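Local coordinates for staphylococcal enterotoxin-like toxin (Staphylococcus aureus, PDB 4DXF), which probably binds host glycans, as a staphylococcal superantigen-like protein that joins an oligosaccharide-binding (OB) fold to a beta-grasp domain, at residues P26-K31 and V80-N85; D52-K57 and L89-V94; S100-V105 and T132-S137; I166-G171 and G193-N198. One frame throughout, in Å; residues are numbered along the deposited sequence. Where two conformers were deposited one is given.

Contact 1: P26-K31 and V80-N85; sequences PSLEFK and VVLEEN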
loop_
_atom_site.group_PDB
_atom_site.type_symbol
_atom_site.label_atom_id
_atom_site.label_comp_id
_atom_site.label_asym_id
_atom_site.label_seq_id
_atom_site.Cartn_x
_atom_site.Cartn_y
_atom_site.Cartn_z
ATOM N N PRO A 26 3.843 -8.533 -7.764
ATOM C CA PRO A 26 3.128 -7.629 -8.692
ATOM C C PRO A 26 1.834 -7.110 -8.027
ATOM O O PRO A 26 1.252 -7.786 -7.145
ATOM C CB PRO A 26 2.815 -8.524 -9.920
ATOM C CG PRO A 26 2.766 -9.963 -9.360
ATOM C CD PRO A 26 3.665 -9.963 -8.077
ATOM N N SER A 27 1.411 -5.898 -8.413
ATOM C CA SER A 27 0.133 -5.302 -7.892
ATOM C C SER A 27 -0.836 -5.129 -9.068
ATOM O O SER A 27 -0.424 -5.151 -10.246
ATOM C CB SER A 27 0.306 -3.943 -7.246
ATOM O OG SER A 27 0.982 -3.023 -8.149
ATOM N N LEU A 28 -2.123 -4.992 -8.726
ATOM C CA LEU A 28 -3.159 -4.776 -9.777
ATOM C C LEU A 28 -3.969 -3.592 -9.279
ATOM O O LEU A 28 -4.100 -3.267 -8.045
ATOM C CB LEU A 28 -4.071 -6.014 -9.920
ATOM C CG LEU A 28 -3.490 -7.342 -10.469
ATOM C CD1 LEU A 28 -4.284 -8.598 -10.099
ATOM C CD2 LEU A 28 -3.189 -7.236 -11.967
ATOM N N GLU A 29 -4.587 -2.863 -10.213
ATOM C CA GLU A 29 -5.327 -1.711 -9.746
ATOM C C GLU A 29 -6.678 -1.742 -10.444
ATOM O O GLU A 29 -6.668 -1.794 -11.665
ATOM C CB GLU A 29 -4.627 -0.429 -10.141
ATOM C CG GLU A 29 -3.420 -0.136 -9.245
ATOM C CD GLU A 29 -2.645 1.099 -9.611
ATOM O OE1 GLU A 29 -3.274 2.090 -10.050
ATOM O OE2 GLU A 29 -1.396 1.060 -9.475
ATOM N N PHE A 30 -7.775 -1.757 -9.690
ATOM C CA PHE A 30 -9.161 -1.798 -10.265
ATOM C C PHE A 30 -9.889 -0.571 -9.867
ATOM O O PHE A 30 -10.099 -0.325 -8.706
ATOM C CB PHE A 30 -9.882 -3.081 -9.809
ATOM C CG PHE A 30 -9.135 -4.349 -10.231
ATOM C CD1 PHE A 30 -8.802 -5.301 -9.306
ATOM C CD2 PHE A 30 -8.826 -4.572 -11.575
ATOM C CE1 PHE A 30 -8.161 -6.440 -9.710
ATOM C CE2 PHE A 30 -8.189 -5.690 -11.979
ATOM C CZ PHE A 30 -7.824 -6.609 -11.038
ATOM N N LYS A 31 -10.276 0.269 -10.822
ATOM C CA LYS A 31 -10.762 1.554 -10.413
ATOM C C LYS A 31 -12.176 1.684 -11.044
ATOM O O LYS A 31 -12.473 0.963 -12.019
ATOM C CB LYS A 31 -9.878 2.721 -10.893
ATOM C CG LYS A 31 -8.477 2.763 -10.183
ATOM C CD LYS A 31 -7.771 4.123 -10.421
ATOM C CE LYS A 31 -6.278 3.869 -10.364
ATOM N NZ LYS A 31 -5.495 5.108 -10.641
ATOM N N VAL A 80 -4.642 -3.857 -5.284
ATOM C CA VAL A 80 -4.583 -5.314 -5.066
ATOM C C VAL A 80 -3.141 -5.779 -5.120
ATOM O O VAL A 80 -2.443 -5.550 -6.085
ATOM C CB VAL A 80 -5.447 -6.118 -6.100
ATOM C CG1 VAL A 80 -5.284 -7.672 -5.986
ATOM C CG2 VAL A 80 -6.873 -5.724 -5.973
ATOM N N VAL A 81 -2.793 -6.590 -4.107
ATOM C CA VAL A 81 -1.549 -7.356 -4.170
ATOM C C VAL A 81 -1.998 -8.802 -3.838
ATOM O O VAL A 81 -2.402 -9.027 -2.677
ATOM C CB VAL A 81 -0.551 -6.839 -3.063
ATOM C CG1 VAL A 81 0.760 -7.726 -3.110
ATOM C CG2 VAL A 81 -0.144 -5.403 -3.311
ATOM N N LEU A 82 -2.029 -9.703 -4.823
ATOM C CA LEU A 82 -2.588 -11.065 -4.612
ATOM C C LEU A 82 -1.585 -11.775 -3.665
ATOM O O LEU A 82 -0.371 -11.594 -3.807
ATOM C CB LEU A 82 -2.717 -11.850 -5.860
ATOM C CG LEU A 82 -3.697 -11.273 -6.899
ATOM C CD1 LEU A 82 -3.582 -12.067 -8.155
ATOM C CD2 LEU A 82 -5.063 -11.383 -6.190
ATOM N N GLU A 83 -2.133 -12.482 -2.693
ATOM C CA GLU A 83 -1.284 -13.124 -1.665
ATOM C C GLU A 83 -1.806 -14.511 -1.387
ATOM O O GLU A 83 -2.991 -14.800 -1.612
ATOM C CB GLU A 83 -1.402 -12.359 -0.362
ATOM C CG GLU A 83 -0.680 -11.084 -0.284
ATOM C CD GLU A 83 -0.726 -10.454 1.125
ATOM O OE1 GLU A 83 -0.527 -11.155 2.153
ATOM O OE2 GLU A 83 -0.859 -9.233 1.243
ATOM N N GLU A 84 -0.925 -15.391 -0.884
ATOM C CA GLU A 84 -1.473 -16.638 -0.381
ATOM C C GLU A 84 -2.124 -16.443 0.997
ATOM O O GLU A 84 -1.933 -15.429 1.687
ATOM C CB GLU A 84 -0.507 -17.834 -0.573
ATOM C CG GLU A 84 -0.579 -18.305 -2.043
ATOM C CD GLU A 84 0.311 -19.485 -2.382
ATOM O OE1 GLU A 84 -0.236 -20.582 -2.665
ATOM O OE2 GLU A 84 1.551 -19.309 -2.384
ATOM N N ASN A 85 -3.018 -17.356 1.336
ATOM C CA ASN A 85 -3.891 -17.104 2.467
ATOM C C ASN A 85 -4.350 -18.423 3.104
ATOM O O ASN A 85 -4.141 -19.495 2.515
ATOM C CB ASN A 85 -5.101 -16.264 2.010
ATOM C CG ASN A 85 -5.994 -17.001 1.043
ATOM O OD1 ASN A 85 -6.991 -17.578 1.466
ATOM N ND2 ASN A 85 -5.667 -16.982 -0.247
HETATM O O HOH W 1 -1.354 -8.749 -7.444
HETATM O O HOH W 2 1.122 -10.586 -5.935
#
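With chi1 at -67°, Leu-28 sets CG beside its own backbone N and anti to the carbonyl carbon, and Leu-82 does the same; the two side chains then cross obliquely and touch tip to tip, Leu-28 CD1 lying 4.0 Å from Leu-82 CD1. Val-80 holds CG1 anti to its backbone N (chi1 174°), which leaves CG2 beside the backbone N, where it meets the Phe-30 ring obliquely, 3.9 Å from Phe-30 CD1. Under these apolar groups runs one antiparallel hydrogen-bonded pair. Leu-28 N gives a short, fairly straight bond to Val-80 O (2.7 Å), and Val-80 N answers to Leu-28 O at 2.9 Å; both donors lie in the plane of the carbonyl they reach. Val-80 O also receives a CA-H contact from Ser-27 CA at 3.2 Å. The ladder does not continue toward Pro-26, where water takes over. One molecule gives a proton to Pro-26 O and accepts from Leu-82 N, while a second donates to Pro-26 O and to Leu-82 O, so two waters join backbone segments that no longer bond directly here. Tyr-56 lies against both Leu-28 and Leu-82 and its ring meets that of Phe-30, continuing the apolar layer on this side. Strand 28-31 thereby pairs along strand 76-80 as an outermost strand of the mixed sheet in the OB-fold domain.

Contact 2: D52-K57 and L89-V94; sequences DYFIYK and LEKYSV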
loop_
_atom_site.group_PDB
_atom_site.type_symbol
_atom_site.label_atom_id
_atom_site.label_comp_id
_atom_site.label_asym_id
_atom_site.label_seq_id
_atom_site.Cartn_x
_atom_site.Cartn_y
_atom_site.Cartn_z
ATOM N N ASP A 52 -12.879 -8.777 -14.175
ATOM C CA ASP A 52 -12.515 -9.624 -15.280
ATOM C C ASP A 52 -13.260 -10.954 -15.117
ATOM O O ASP A 52 -14.422 -10.928 -14.638
ATOM C CB ASP A 52 -10.989 -9.812 -15.345
ATOM C CG ASP A 52 -10.396 -10.225 -13.998
ATOM O OD1 ASP A 52 -11.151 -10.727 -13.165
ATOM O OD2 ASP A 52 -9.165 -9.981 -13.736
ATOM N N TYR A 53 -12.629 -12.077 -15.463
ATOM C CA TYR A 53 -13.282 -13.404 -15.248
ATOM C C TYR A 53 -13.098 -13.993 -13.834
ATOM O O TYR A 53 -13.641 -15.055 -13.516
ATOM C CB TYR A 53 -12.940 -14.393 -16.342
ATOM C CG TYR A 53 -13.820 -14.164 -17.540
ATOM C CD1 TYR A 53 -13.336 -13.483 -18.678
ATOM C CD2 TYR A 53 -15.158 -14.584 -17.515
ATOM C CE1 TYR A 53 -14.193 -13.248 -19.812
ATOM C CE2 TYR A 53 -16.002 -14.350 -18.622
ATOM C CZ TYR A 53 -15.505 -13.684 -19.733
ATOM O OH TYR A 53 -16.345 -13.475 -20.773
ATOM N N PHE A 54 -12.401 -13.278 -12.982
ATOM C CA PHE A 54 -12.211 -13.673 -11.586
ATOM C C PHE A 54 -13.027 -12.898 -10.552
ATOM O O PHE A 54 -13.310 -11.659 -10.637
ATOM C CB PHE A 54 -10.709 -13.557 -11.211
ATOM C CG PHE A 54 -9.810 -14.427 -12.059
ATOM C CD1 PHE A 54 -9.620 -15.787 -11.738
ATOM C CD2 PHE A 54 -9.183 -13.908 -13.191
ATOM C CE1 PHE A 54 -8.787 -16.620 -12.544
ATOM C CE2 PHE A 54 -8.329 -14.698 -13.990
ATOM C CZ PHE A 54 -8.126 -16.073 -13.668
ATOM N N ILE A 55 -13.356 -13.593 -9.471
ATOM C CA ILE A 55 -13.896 -12.873 -8.361
ATOM C C ILE A 55 -12.789 -12.593 -7.334
ATOM O O ILE A 55 -12.267 -13.560 -6.711
ATOM C CB ILE A 55 -15.049 -13.705 -7.706
ATOM C CG1 ILE A 55 -16.110 -14.142 -8.744
ATOM C CG2 ILE A 55 -15.654 -12.990 -6.605
ATOM C CD1 ILE A 55 -17.271 -14.967 -8.065
ATOM N N TYR A 56 -12.413 -11.336 -7.167
ATOM C CA TYR A 56 -11.398 -10.977 -6.172
ATOM C C TYR A 56 -11.971 -10.787 -4.824
ATOM O O TYR A 56 -12.932 -10.054 -4.597
ATOM C CB TYR A 56 -10.490 -9.790 -6.567
ATOM C CG TYR A 56 -9.796 -9.953 -7.854
ATOM C CD1 TYR A 56 -10.487 -9.914 -9.060
ATOM C CD2 TYR A 56 -8.378 -10.151 -7.910
ATOM C CE1 TYR A 56 -9.817 -10.099 -10.291
ATOM C CE2 TYR A 56 -7.719 -10.315 -9.136
ATOM C CZ TYR A 56 -8.418 -10.255 -10.303
ATOM O OH TYR A 56 -7.777 -10.422 -11.482
ATOM N N LYS A 57 -11.397 -11.528 -3.848
ATOM C CA LYS A 57 -11.886 -11.427 -2.485
ATOM C C LYS A 57 -11.017 -10.486 -1.704
ATOM O O LYS A 57 -9.836 -10.814 -1.422
ATOM C CB LYS A 57 -11.807 -12.804 -1.801
ATOM C CG LYS A 57 -12.602 -13.901 -2.526
ATOM C CD LYS A 57 -13.850 -14.214 -1.791
ATOM C CE LYS A 57 -14.541 -15.267 -2.643
ATOM N NZ LYS A 57 -15.887 -14.793 -2.873
ATOM N N LEU A 89 -8.573 -19.250 -0.616
ATOM C CA LEU A 89 -9.132 -18.389 -1.689
ATOM C C LEU A 89 -8.140 -18.170 -2.804
ATOM O O LEU A 89 -6.967 -17.935 -2.542
ATOM C CB LEU A 89 -9.539 -17.066 -1.093
ATOM C CG LEU A 89 -10.678 -17.141 -0.098
ATOM C CD1 LEU A 89 -10.880 -15.764 0.507
ATOM C CD2 LEU A 89 -11.995 -17.687 -0.787
ATOM N N GLU A 90 -8.585 -18.274 -4.052
ATOM C CA GLU A 90 -7.674 -18.221 -5.174
ATOM C C GLU A 90 -7.080 -16.788 -5.400
ATOM O O GLU A 90 -5.903 -16.608 -5.791
ATOM C CB GLU A 90 -8.442 -18.698 -6.398
ATOM C CG GLU A 90 -7.677 -18.819 -7.709
ATOM C CD GLU A 90 -8.591 -19.184 -8.905
ATOM O OE1 GLU A 90 -9.844 -19.366 -8.704
ATOM O OE2 GLU A 90 -8.048 -19.269 -10.045
ATOM N N LYS A 91 -7.950 -15.806 -5.206
ATOM C CA LYS A 91 -7.667 -14.373 -5.471
ATOM C C LYS A 91 -8.052 -13.590 -4.259
ATOM O O LYS A 91 -9.218 -13.313 -3.966
ATOM C CB LYS A 91 -8.445 -13.900 -6.716
ATOM C CG LYS A 91 -8.175 -14.708 -7.903
ATOM C CD LYS A 91 -6.824 -14.368 -8.565
ATOM C CE LYS A 91 -6.650 -15.092 -9.864
ATOM N NZ LYS A 91 -5.342 -14.753 -10.469
ATOM N N TYR A 92 -7.030 -13.231 -3.503
ATOM C CA TYR A 92 -7.186 -12.689 -2.235
ATOM C C TYR A 92 -6.143 -11.596 -2.117
ATOM O O TYR A 92 -4.986 -11.784 -2.564
ATOM C CB TYR A 92 -6.886 -13.831 -1.221
ATOM C CG TYR A 92 -6.674 -13.402 0.158
ATOM C CD1 TYR A 92 -5.376 -13.052 0.606
ATOM C CD2 TYR A 92 -7.708 -13.407 1.093
ATOM C CE1 TYR A 92 -5.135 -12.648 1.930
ATOM C CE2 TYR A 92 -7.476 -12.957 2.404
ATOM C CZ TYR A 92 -6.166 -12.618 2.805
ATOM O OH TYR A 92 -5.947 -12.257 4.108
ATOM N N SER A 93 -6.571 -10.514 -1.500
ATOM C CA SER A 93 -5.834 -9.305 -1.165
ATOM C C SER A 93 -6.380 -8.602 0.082
ATOM O O SER A 93 -7.560 -8.788 0.510
ATOM C CB SER A 93 -5.720 -8.395 -2.422
ATOM O OG SER A 93 -4.989 -7.255 -2.154
ATOM N N VAL A 94 -5.556 -7.792 0.739
ATOM C CA VAL A 94 -5.925 -7.233 2.015
ATOM C C VAL A 94 -6.041 -5.723 2.018
ATOM O O VAL A 94 -5.049 -5.050 1.718
ATOM C CB VAL A 94 -4.878 -7.661 3.103
ATOM C CG1 VAL A 94 -5.293 -7.071 4.411
ATOM C CG2 VAL A 94 -4.821 -9.176 3.131
HETATM O O HOH W 3 -5.471 -12.067 -11.605
#
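Lys-91 and Tyr-56 lie side by side and point the same way, while the end of Lys-91 crosses obliquely over one face of Phe-54. The lysine chain bends at chi2 (-78°) and then runs straight, which puts CE 3.6 Å from Phe-54 CD1 and carries NZ almost along the ring normal, 4.4 Å from the Phe-54 centroid: a cation-pi contact backed by a CH-pi contact from CE. Glu-90 meets the same ring differently. Its carboxylate stands at 89° to the ring plane and brings OE2 to the edge, 3.7 Å from Phe-54 CE1. A water accepts from Lys-91 NZ and donates to Tyr-56 OH, and that hydroxyl gives its own proton to the syn lone pair of Asp-52 OD2 (2.7 Å). Asp-52 OD1 takes the Phe-54 N-H in an Asx turn, so one carboxylate positions both aromatic residues. Leu-89 crosses Lys-57 at about a right angle, its two methyls against the aliphatic chain, whose NZ bonds to Asn-48. The backbones pair in parallel: Lys-57 N donates to Lys-91 O at 2.8 Å, and Ser-93 N reaches Lys-57 O at 3.3 Å. Strand 56-59 thus runs between strand 46-49, whose Phe-46 touches Lys-57, Leu-89 and Tyr-92, and strand 92-99, which pairs on its other side with strand 76-80.

Contact 3: S100-V105 and T132-S137; sequences SNSKKV and TKEQIS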
loop_
_atom_site.group_PDB
_atom_site.type_symbol
_atom_site.label_atom_id
_atom_site.label_comp_id
_atom_site.label_asym_id
_atom_site.label_seq_id
_atom_site.Cartn_x
_atom_site.Cartn_y
_atom_site.Cartn_z
ATOM N N SER A 100 -13.602 6.115 -5.390
ATOM C CA SER A 100 -13.162 6.521 -6.732
ATOM C C SER A 100 -13.095 8.062 -6.844
ATOM O O SER A 100 -13.792 8.781 -6.159
ATOM C CB SER A 100 -14.187 5.975 -7.776
ATOM O OG SER A 100 -14.385 4.572 -7.688
ATOM N N ASN A 101 -12.237 8.555 -7.715
ATOM C CA ASN A 101 -12.105 9.976 -7.986
ATOM C C ASN A 101 -13.477 10.574 -8.367
ATOM O O ASN A 101 -14.271 9.898 -9.001
ATOM C CB ASN A 101 -11.206 10.128 -9.194
ATOM C CG ASN A 101 -9.720 10.015 -8.815
ATOM O OD1 ASN A 101 -9.409 9.730 -7.663
ATOM N ND2 ASN A 101 -8.847 10.238 -9.753
ATOM N N SER A 102 -13.641 11.842 -8.032
ATOM C CA SER A 102 -14.815 12.655 -8.492
ATOM C C SER A 102 -14.320 13.724 -9.441
ATOM O O SER A 102 -15.103 14.563 -9.907
ATOM C CB SER A 102 -15.500 13.299 -7.260
ATOM O OG SER A 102 -14.574 14.182 -6.636
ATOM N N LYS A 103 -13.043 13.709 -9.761
ATOM C CA LYS A 103 -12.420 14.735 -10.626
ATOM C C LYS A 103 -11.020 14.271 -11.040
ATOM O O LYS A 103 -10.498 13.329 -10.424
ATOM C CB LYS A 103 -12.316 16.079 -9.879
ATOM C CG LYS A 103 -11.522 16.018 -8.558
ATOM C CD LYS A 103 -10.711 17.313 -8.305
ATOM C CE LYS A 103 -11.553 18.473 -7.828
ATOM N NZ LYS A 103 -11.996 18.264 -6.426
ATOM N N LYS A 104 -10.445 14.887 -12.080
ATOM C CA LYS A 104 -9.056 14.626 -12.459
ATOM C C LYS A 104 -8.166 15.002 -11.267
ATOM O O LYS A 104 -8.414 15.967 -10.569
ATOM C CB LYS A 104 -8.621 15.519 -13.601
ATOM C CG LYS A 104 -9.204 15.294 -14.939
ATOM C CD LYS A 104 -8.579 16.365 -15.847
ATOM C CE LYS A 104 -9.049 16.221 -17.262
ATOM N NZ LYS A 104 -8.738 17.486 -18.001
ATOM N N VAL A 105 -7.106 14.241 -11.046
ATOM C CA VAL A 105 -6.111 14.561 -10.023
ATOM C C VAL A 105 -4.727 14.427 -10.693
ATOM O O VAL A 105 -4.412 13.378 -11.246
ATOM C CB VAL A 105 -6.231 13.580 -8.812
ATOM C CG1 VAL A 105 -5.148 13.814 -7.788
ATOM C CG2 VAL A 105 -7.576 13.740 -8.094
ATOM N N THR A 132 -2.423 10.296 -8.559
ATOM C CA THR A 132 -3.548 10.423 -9.546
ATOM C C THR A 132 -4.911 10.141 -8.919
ATOM O O THR A 132 -5.966 10.209 -9.575
ATOM C CB THR A 132 -3.317 9.512 -10.743
ATOM O OG1 THR A 132 -3.254 8.126 -10.336
ATOM C CG2 THR A 132 -2.013 9.932 -11.481
ATOM N N LYS A 133 -4.889 9.903 -7.621
ATOM C CA LYS A 133 -6.041 9.526 -6.836
ATOM C C LYS A 133 -6.374 10.484 -5.727
ATOM O O LYS A 133 -5.522 10.920 -4.935
ATOM C CB LYS A 133 -5.917 8.084 -6.301
ATOM C CG LYS A 133 -6.451 6.998 -7.240
ATOM C CD LYS A 133 -6.142 5.583 -6.739
ATOM C CE LYS A 133 -6.989 5.110 -5.478
ATOM N NZ LYS A 133 -8.531 5.549 -5.526
ATOM N N GLU A 134 -7.665 10.811 -5.652
ATOM C CA GLU A 134 -8.225 11.692 -4.653
ATOM C C GLU A 134 -8.042 11.124 -3.250
ATOM O O GLU A 134 -7.680 11.837 -2.301
ATOM C CB GLU A 134 -9.745 11.893 -4.914
ATOM C CG GLU A 134 -10.132 13.213 -4.531
ATOM C CD GLU A 134 -11.446 13.699 -5.162
ATOM O OE1 GLU A 134 -12.244 12.902 -5.698
ATOM O OE2 GLU A 134 -11.630 14.913 -5.110
ATOM N N GLN A 135 -8.288 9.828 -3.150
ATOM C CA GLN A 135 -8.173 9.167 -1.871
ATOM C C GLN A 135 -7.280 7.934 -2.139
ATOM O O GLN A 135 -7.551 7.155 -3.008
ATOM C CB GLN A 135 -9.528 8.717 -1.409
ATOM C CG GLN A 135 -9.492 8.289 0.039
ATOM C CD GLN A 135 -10.834 7.835 0.559
ATOM O OE1 GLN A 135 -11.302 6.770 0.216
ATOM N NE2 GLN A 135 -11.442 8.640 1.384
ATOM N N ILE A 136 -6.227 7.750 -1.349
ATOM C CA ILE A 136 -5.300 6.676 -1.586
ATOM C C ILE A 136 -5.086 5.948 -0.258
ATOM O O ILE A 136 -5.056 6.623 0.796
ATOM C CB ILE A 136 -3.959 7.274 -2.119
ATOM C CG1 ILE A 136 -3.011 6.141 -2.510
ATOM C CG2 ILE A 136 -3.390 8.384 -1.190
ATOM C CD1 ILE A 136 -1.900 6.630 -3.316
ATOM N N SER A 137 -4.989 4.651 -0.358
ATOM C CA SER A 137 -4.819 3.772 0.798
ATOM C C SER A 137 -3.367 3.817 1.241
ATOM O O SER A 137 -2.434 3.983 0.415
ATOM C CB SER A 137 -5.158 2.292 0.523
ATOM O OG SER A 137 -4.427 1.634 -0.482
HETATM O O HOH W 4 -12.851 10.836 -4.007
HETATM O O HOH W 5 -9.628 8.291 -5.315
HETATM O O HOH W 6 -6.824 11.585 -11.903
#
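The loop that leads from the last strand of the OB-fold domain into the beta-grasp domain is held here by side chains that bond to backbone and to each other. Asn-101 bonds to backbone with both ends of its amide. Its OD1 accepts from Glu-134 N at 2.9 Å along an almost straight N-H (177°), the donor standing above the carbonyl plane, while ND2 lies 2.9 Å from Thr-132 O with the acceptor in the amide plane. The amide is thus gripped on either side of Lys-133, which fixes its rotation. Glu-134 returns the hold. OE1 takes two protons from Ser-102, Ser-102 OG donating to the syn lone pair of Glu-134 OE1 at 2.8 Å and the backbone N coming from above the carboxylate plane at 2.9 Å; a water that also bonds to Ser-100 O donates to the same oxygen. Three donors on one oxygen would favour the ionised carboxylate. Lys-103 crosses Glu-134 at about a right angle, its NZ making a long salt bridge of 3.6 Å with Glu-134 OE2. Val-105 packs over the backbone of 132-134, with CB 3.5 Å from Thr-132 O. A further water links Val-105 N to Thr-132 O. Lys-133 NZ reaches back to Asp-77 of the OB-fold sheet, so the whole forms a polar interdomain junction of the two-domain superantigen fold.

Contact 4: I166-G171 and G193-N198; sequences IKMKNG and GTNIDN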
loop_
_atom_site.group_PDB
_atom_site.type_symbol
_atom_site.label_atom_id
_atom_site.label_comp_id
_atom_site.label_asym_id
_atom_site.label_seq_id
_atom_site.Cartn_x
_atom_site.Cartn_y
_atom_site.Cartn_z
ATOM N N ILE A 166 5.119 10.014 5.393
ATOM C CA ILE A 166 4.294 10.764 4.439
ATOM C C ILE A 166 3.860 12.016 5.157
ATOM O O ILE A 166 3.172 11.941 6.180
ATOM C CB ILE A 166 3.028 9.956 4.033
ATOM C CG1 ILE A 166 3.284 8.506 3.604
ATOM C CG2 ILE A 166 2.160 10.705 2.937
ATOM C CD1 ILE A 166 4.189 8.296 2.345
ATOM N N LYS A 167 4.271 13.173 4.659
ATOM C CA LYS A 167 3.983 14.417 5.357
ATOM C C LYS A 167 2.817 15.083 4.677
ATOM O O LYS A 167 2.887 15.330 3.496
ATOM C CB LYS A 167 5.195 15.375 5.373
ATOM C CG LYS A 167 6.339 14.717 6.224
ATOM C CD LYS A 167 7.605 15.559 6.254
ATOM C CE LYS A 167 7.818 16.192 7.620
ATOM N NZ LYS A 167 8.630 17.437 7.445
ATOM N N MET A 168 1.777 15.367 5.457
ATOM C CA MET A 168 0.544 15.973 4.951
ATOM C C MET A 168 0.575 17.511 4.948
ATOM O O MET A 168 1.159 18.128 5.851
ATOM C CB MET A 168 -0.588 15.441 5.809
ATOM C CG MET A 168 -0.652 13.879 5.809
ATOM S SD MET A 168 -0.653 13.120 4.159
ATOM C CE MET A 168 -2.382 13.425 3.591
ATOM N N LYS A 169 -0.053 18.124 3.938
ATOM C CA LYS A 169 -0.135 19.604 3.798
ATOM C C LYS A 169 -0.814 20.213 5.021
ATOM O O LYS A 169 -0.441 21.313 5.498
ATOM C CB LYS A 169 -0.918 20.018 2.537
ATOM C CG LYS A 169 -0.078 20.116 1.285
ATOM C CD LYS A 169 -0.973 20.264 0.092
ATOM C CE LYS A 169 -0.207 20.011 -1.157
ATOM N NZ LYS A 169 1.098 20.739 -1.093
ATOM N N ASN A 170 -1.790 19.476 5.537
ATOM C CA ASN A 170 -2.553 19.895 6.702
ATOM C C ASN A 170 -1.698 19.856 7.982
ATOM O O ASN A 170 -2.193 20.097 9.078
ATOM C CB ASN A 170 -3.897 19.133 6.798
ATOM C CG ASN A 170 -3.777 17.742 7.439
ATOM O OD1 ASN A 170 -2.694 17.258 7.766
ATOM N ND2 ASN A 170 -4.931 17.109 7.642
ATOM N N GLY A 171 -0.392 19.632 7.821
ATOM C CA GLY A 171 0.483 19.455 8.990
ATOM C C GLY A 171 0.655 18.069 9.604
ATOM O O GLY A 171 1.608 17.856 10.353
ATOM N N GLY A 193 -5.169 11.984 -0.985
ATOM C CA GLY A 193 -4.005 12.078 -1.904
ATOM C C GLY A 193 -3.611 13.486 -2.244
ATOM O O GLY A 193 -2.425 13.806 -2.275
ATOM N N THR A 194 -4.604 14.358 -2.485
ATOM C CA THR A 194 -4.349 15.748 -2.813
ATOM C C THR A 194 -3.611 16.559 -1.722
ATOM O O THR A 194 -3.030 17.604 -2.009
ATOM C CB THR A 194 -5.710 16.476 -3.225
ATOM O OG1 THR A 194 -6.482 16.797 -2.058
ATOM C CG2 THR A 194 -6.559 15.542 -4.083
ATOM N N ASN A 195 -3.648 16.055 -0.487
ATOM C CA ASN A 195 -3.077 16.688 0.664
ATOM C C ASN A 195 -1.664 16.174 1.034
ATOM O O ASN A 195 -1.054 16.694 1.963
ATOM C CB ASN A 195 -4.019 16.496 1.868
ATOM C CG ASN A 195 -3.811 17.546 2.953
ATOM O OD1 ASN A 195 -3.272 17.252 4.040
ATOM N ND2 ASN A 195 -4.196 18.813 2.637
ATOM N N ILE A 196 -1.151 15.180 0.313
ATOM C CA ILE A 196 0.248 14.764 0.549
ATOM C C ILE A 196 1.173 15.914 0.113
ATOM O O ILE A 196 1.092 16.408 -1.015
ATOM C CB ILE A 196 0.563 13.467 -0.203
ATOM C CG1 ILE A 196 -0.297 12.329 0.357
ATOM C CG2 ILE A 196 2.054 13.080 -0.080
ATOM C CD1 ILE A 196 -0.275 11.021 -0.519
ATOM N N ASP A 197 2.067 16.306 1.003
ATOM C CA ASP A 197 2.986 17.351 0.682
ATOM C C ASP A 197 4.334 16.828 0.131
ATOM O O ASP A 197 4.717 17.130 -1.018
ATOM C CB ASP A 197 3.200 18.204 1.920
ATOM C CG ASP A 197 3.917 19.469 1.591
ATOM O OD1 ASP A 197 3.542 20.148 0.590
ATOM O OD2 ASP A 197 4.881 19.746 2.297
ATOM N N ASN A 198 5.020 16.038 0.957
ATOM C CA ASN A 198 6.336 15.434 0.621
ATOM C C ASN A 198 6.519 14.144 1.439
ATOM O O ASN A 198 5.798 13.858 2.433
ATOM C CB ASN A 198 7.534 16.405 0.786
ATOM C CG ASN A 198 7.775 16.804 2.226
ATOM O OD1 ASN A 198 8.564 16.187 2.958
ATOM N ND2 ASN A 198 7.056 17.813 2.662
#
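Lys-167 O is gripped by two backbone donors, Asp-197 N at 2.8 Å and Asn-198 N by a weak bond at 3.4 Å. Two residues facing one make a classic beta bulge, here between antiparallel strands 162-168 and 196-203 of the beta-grasp sheet. Lys-167 N completes the pair by donating to Asn-198 O nearly along its C=O axis. Past the bulge, Asn-195 receives the start of the type I turn 168-171. Its backbone O accepts from Lys-169 N at 2.6 Å, almost in line, and its side chain, with CG anti to the backbone N (chi1 -157°), swings OD1 to Asn-170 N, which meets it on a lone pair. On the inner side Ile-166 CG2 touches Ile-196 CG2, and Met-168, bent at chi2 and chi3, lays SD 3.9 Å from Ile-196 CG1; helix 138-153 covers the two isoleucines through Leu-145 and Leu-141. The bulge turns Asp-197 toward 166-171. Within its own strand, Asn-198 ND2 bonds to Asp-197 OD2 from above the carboxylate plane. Across the strands the side chain of Lys-169 crosses that of Asp-197 at about a right angle, and Lys-169 NZ forms a salt bridge at 3.0 Å on the anti lone pair of Asp-197 OD1.

Overall arrangement
Contacts 1 and 2 cross along the chain and share the mixed sheet of the OB-fold domain; their centres are about 8 Å apart, and they meet where Glu-83 N reaches Tyr-92 O and Val-81 N reaches Ser-93 OG. Contact 3 follows in series, and contact 4 closes last, inside the five-stranded beta-grasp sheet. The centres of contacts 3 and 4 lie about 14 Å apart, joined by a probable hydrogen bond from Gly-193 N to Glu-134 O. Contacts 2 and 4, about 32 Å apart by centres, sit on opposite sides of the chain's centre. Contact 3, whose loop links strands 92-99 and 107-116 and whose Thr-132 and Lys-133 touch Lys-31 of contact 1, lies between the OB-fold and beta-grasp domains.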